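Local structure of condensin complex subunit 3 (5OQR) at residues A[483-486]-A[487-491]; A[518-521]-A[522-526]. The protein serves as a regulatory subunit of condensin, the complex required to convert interphase chromatin into mitotic-like condensed chromosomes. All blocks are in the same frame, centred on the assembly; numbering follows the deposited sequence.

Both contacts are local, each made within about two turns of one helix in the HEAT-repeat array, and each includes a departure from regular alpha-helical bonding. Interaction 1 belongs to helix 480-495 and interaction 2 to the start of helix 518-534; helix 500-514 comes between them in the chain. Their centres lie about 16 Å apart, and their nearest atoms approach to about 4 Å without touching. Helix 500-514 is their common neighbour: Ile491 packs on its Leu510 and Val513, while Asn524 reaches Leu510 and Leu520 reaches Val513. Residues 487-491 include a widened, pi-type turn, and residues 522-526 a kink at Pro526.

Interaction 1 (A[483-486]-A[487-491]); sequences MVDM and LKTLI
Lys488 runs back beside Val484, one turn earlier on the same helix, and nearly every atom of its side chain meets that residue. CB lies close to Val484 O and CG follows at 3.2 Å from the same oxygen, so the root of the chain rests on the carbonyl that Lys488 N binds. CD draws off slightly. The bend at chi3 (-74°) then brings CE alongside the valine, where it lies 3.8 Å from Val484 CG1, with NZ just beyond on the same methyl. On the next face, Thr489 has its OG1 turned away from its own carbonyl carbon (chi1 -51°) and back over the preceding turn. There OG1 stands 2.9 Å from Asp485 O and 3.0 Å from Asp485 OD2, two acceptors competing for one hydroxyl proton. Thr489 N binds Asp485 O as well, in an ordinary helical bond. The next carbonyl takes two N-H groups: Met486 O accepts from Leu490 N at 3.0 Å, above the carbonyl plane, and from Ile491 N, also at 3.0 Å but in that plane and nearly straight (172°). The second bond spans five residues and marks a pi-type turn. Met486 doubles back at chi2 and chi3 to set its CE beside Leu490 CD1. Both residues, in HEAT 7, pack against helices 416-434 and 457-471, whereas Ile491 bridges helices 457-471 and 500-514.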
# COMPACT_ATOMS: atom_id res chain seq x y z
N MET A 483 -35.17 -8.73 -24.72
CA MET A 483 -35.34 -8.18 -23.38
C MET A 483 -36.74 -8.45 -22.84
O MET A 483 -36.90 -8.99 -21.74
CB MET A 483 -35.07 -6.69 -23.39
CG MET A 483 -33.63 -6.36 -23.66
SD MET A 483 -33.39 -4.64 -24.11
CE MET A 483 -31.63 -4.70 -24.33
N VAL A 484 -37.77 -8.05 -23.60
CA VAL A 484 -39.14 -8.26 -23.14
C VAL A 484 -39.36 -9.72 -22.81
O VAL A 484 -40.11 -10.06 -21.89
CB VAL A 484 -40.15 -7.75 -24.19
CG1 VAL A 484 -41.57 -7.89 -23.67
CG2 VAL A 484 -39.87 -6.30 -24.55
N ASP A 485 -38.70 -10.62 -23.55
CA ASP A 485 -38.80 -12.04 -23.27
C ASP A 485 -38.16 -12.39 -21.93
O ASP A 485 -38.82 -12.95 -21.05
CB ASP A 485 -38.14 -12.84 -24.40
CG ASP A 485 -38.49 -14.31 -24.36
OD1 ASP A 485 -37.69 -15.13 -24.84
OD2 ASP A 485 -39.58 -14.65 -23.84
N MET A 486 -36.88 -12.06 -21.76
CA MET A 486 -36.21 -12.36 -20.50
C MET A 486 -36.93 -11.72 -19.33
O MET A 486 -37.00 -12.31 -18.24
CB MET A 486 -34.76 -11.87 -20.55
CG MET A 486 -33.94 -12.40 -21.73
SD MET A 486 -34.20 -14.15 -22.05
CE MET A 486 -33.46 -14.82 -20.59
N LEU A 487 -37.48 -10.52 -19.52
CA LEU A 487 -38.22 -9.87 -18.45
C LEU A 487 -39.47 -10.66 -18.09
O LEU A 487 -39.68 -11.03 -16.92
CB LEU A 487 -38.59 -8.44 -18.87
CG LEU A 487 -37.48 -7.39 -18.84
CD1 LEU A 487 -37.98 -6.10 -19.46
CD2 LEU A 487 -36.99 -7.14 -17.43
N LYS A 488 -40.32 -10.95 -19.08
CA LYS A 488 -41.58 -11.64 -18.80
C LYS A 488 -41.34 -13.06 -18.32
O LYS A 488 -42.04 -13.54 -17.42
CB LYS A 488 -42.46 -11.65 -20.05
CG LYS A 488 -43.00 -10.29 -20.45
CD LYS A 488 -44.21 -10.40 -21.37
CE LYS A 488 -43.83 -10.82 -22.78
NZ LYS A 488 -44.69 -10.15 -23.80
N THR A 489 -40.36 -13.75 -18.90
CA THR A 489 -40.22 -15.18 -18.64
C THR A 489 -39.44 -15.48 -17.37
O THR A 489 -39.73 -16.47 -16.70
CB THR A 489 -39.54 -15.86 -19.84
OG1 THR A 489 -40.21 -15.49 -21.04
CG2 THR A 489 -39.57 -17.37 -19.69
N LEU A 490 -38.46 -14.65 -17.02
CA LEU A 490 -37.54 -15.01 -15.93
C LEU A 490 -37.37 -13.92 -14.88
O LEU A 490 -37.54 -14.18 -13.69
CB LEU A 490 -36.19 -15.39 -16.52
CG LEU A 490 -36.22 -16.64 -17.39
CD1 LEU A 490 -35.55 -16.38 -18.72
CD2 LEU A 490 -35.56 -17.80 -16.68
N ILE A 491 -37.02 -12.71 -15.30
CA ILE A 491 -36.61 -11.68 -14.35
C ILE A 491 -37.76 -11.28 -13.44
O ILE A 491 -37.66 -11.35 -12.21
CB ILE A 491 -36.02 -10.47 -15.10
CG1 ILE A 491 -34.71 -10.86 -15.77
CG2 ILE A 491 -35.78 -9.30 -14.14
CD1 ILE A 491 -34.23 -9.88 -16.81

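Interaction 2 (A[518-521]-A[522-526]); sequences ADLA and FENVP
Leu520 and Asn524, one turn apart, run alongside each other on one flank of the helix, a methyl of one against the amide of the other. Leu520 swings its CG away from its backbone N (chi1 -175°), which carries CD1 forward along the helix to 3.6 Å from Asn524 ND2. Asn524 takes the other common course, its CG beside its backbone N (chi1 -79°), which holds the amide back over the preceding turn with ND2 3.3 Å from Leu520 O. Glu523, fully extended, crosses the leucine at an angle. Phe522 directs its ring off the preceding turn to meet that of Tyr562, the planes about 45° apart. Beneath these side chains the backbone bonding pattern shifts. Phe522 N and Glu523 N bind the carbonyls four residues back, but Asn524 N divides itself between a weak bond to Leu520 O and one of 3.1 Å to Ala521 O, the latter three residues back, as in a 3-10 turn. Pro526 brings no N-H to continue the series, consistent with the kink at that point. The contact opens helix 518-534 where HEAT 7 gives way to HEAT 8; Ala521 packs on helices 500-514 and 537-554, and Asp519 OD1 forms a salt bridge with Lys558. Backbone bonds therefore hold this turn together, and Leu520 and Asn524 add van der Waals contact.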
# COMPACT_ATOMS: atom_id res chain seq x y z
N ALA A 518 -32.98 3.88 -20.45
CA ALA A 518 -33.10 4.93 -19.44
C ALA A 518 -34.52 5.02 -18.90
O ALA A 518 -34.72 5.23 -17.70
CB ALA A 518 -32.67 6.27 -20.04
N ASP A 519 -35.52 4.88 -19.77
CA ASP A 519 -36.91 4.95 -19.31
C ASP A 519 -37.24 3.80 -18.38
O ASP A 519 -37.99 3.97 -17.41
CB ASP A 519 -37.86 4.98 -20.50
CG ASP A 519 -38.04 6.37 -21.08
OD1 ASP A 519 -38.27 7.31 -20.29
OD2 ASP A 519 -37.95 6.53 -22.31
N LEU A 520 -36.70 2.61 -18.65
CA LEU A 520 -36.91 1.49 -17.74
C LEU A 520 -36.16 1.71 -16.43
O LEU A 520 -36.68 1.39 -15.36
CB LEU A 520 -36.46 0.19 -18.40
CG LEU A 520 -36.73 -1.10 -17.62
CD1 LEU A 520 -38.22 -1.33 -17.45
CD2 LEU A 520 -36.08 -2.28 -18.31
N ALA A 521 -34.95 2.25 -16.51
CA ALA A 521 -34.23 2.63 -15.30
C ALA A 521 -35.06 3.58 -14.45
O ALA A 521 -35.24 3.37 -13.25
CB ALA A 521 -32.89 3.27 -15.67
N PHE A 522 -35.60 4.64 -15.07
CA PHE A 522 -36.39 5.62 -14.34
C PHE A 522 -37.64 4.99 -13.75
O PHE A 522 -38.06 5.33 -12.64
CB PHE A 522 -36.75 6.78 -15.25
CG PHE A 522 -37.52 7.88 -14.56
CD1 PHE A 522 -36.85 8.90 -13.92
CD2 PHE A 522 -38.90 7.87 -14.55
CE1 PHE A 522 -37.55 9.91 -13.28
CE2 PHE A 522 -39.60 8.87 -13.91
CZ PHE A 522 -38.92 9.89 -13.28
N GLU A 523 -38.27 4.07 -14.48
CA GLU A 523 -39.49 3.44 -14.01
C GLU A 523 -39.26 2.56 -12.78
O GLU A 523 -40.21 2.32 -12.03
CB GLU A 523 -40.11 2.61 -15.13
CG GLU A 523 -41.44 1.96 -14.77
CD GLU A 523 -42.06 1.22 -15.94
OE1 GLU A 523 -41.47 1.25 -17.05
OE2 GLU A 523 -43.14 0.61 -15.77
N ASN A 524 -38.03 2.10 -12.56
CA ASN A 524 -37.74 1.18 -11.47
C ASN A 524 -36.97 1.82 -10.32
O ASN A 524 -36.67 1.12 -9.35
CB ASN A 524 -36.95 -0.02 -12.01
CG ASN A 524 -37.84 -1.03 -12.70
OD1 ASN A 524 -38.86 -1.44 -12.16
ND2 ASN A 524 -37.47 -1.42 -13.91
N VAL A 525 -36.65 3.11 -10.40
CA VAL A 525 -36.02 3.79 -9.26
C VAL A 525 -36.85 3.60 -7.99
O VAL A 525 -36.27 3.24 -6.96
CB VAL A 525 -35.77 5.26 -9.59
CG1 VAL A 525 -35.39 6.05 -8.34
CG2 VAL A 525 -34.67 5.40 -10.63
N PRO A 526 -38.17 3.83 -8.00
CA PRO A 526 -38.94 3.61 -6.76
C PRO A 526 -38.73 2.24 -6.15
O PRO A 526 -38.69 2.12 -4.92
CB PRO A 526 -40.39 3.82 -7.22
CG PRO A 526 -40.28 4.71 -8.40
CD PRO A 526 -39.00 4.36 -9.09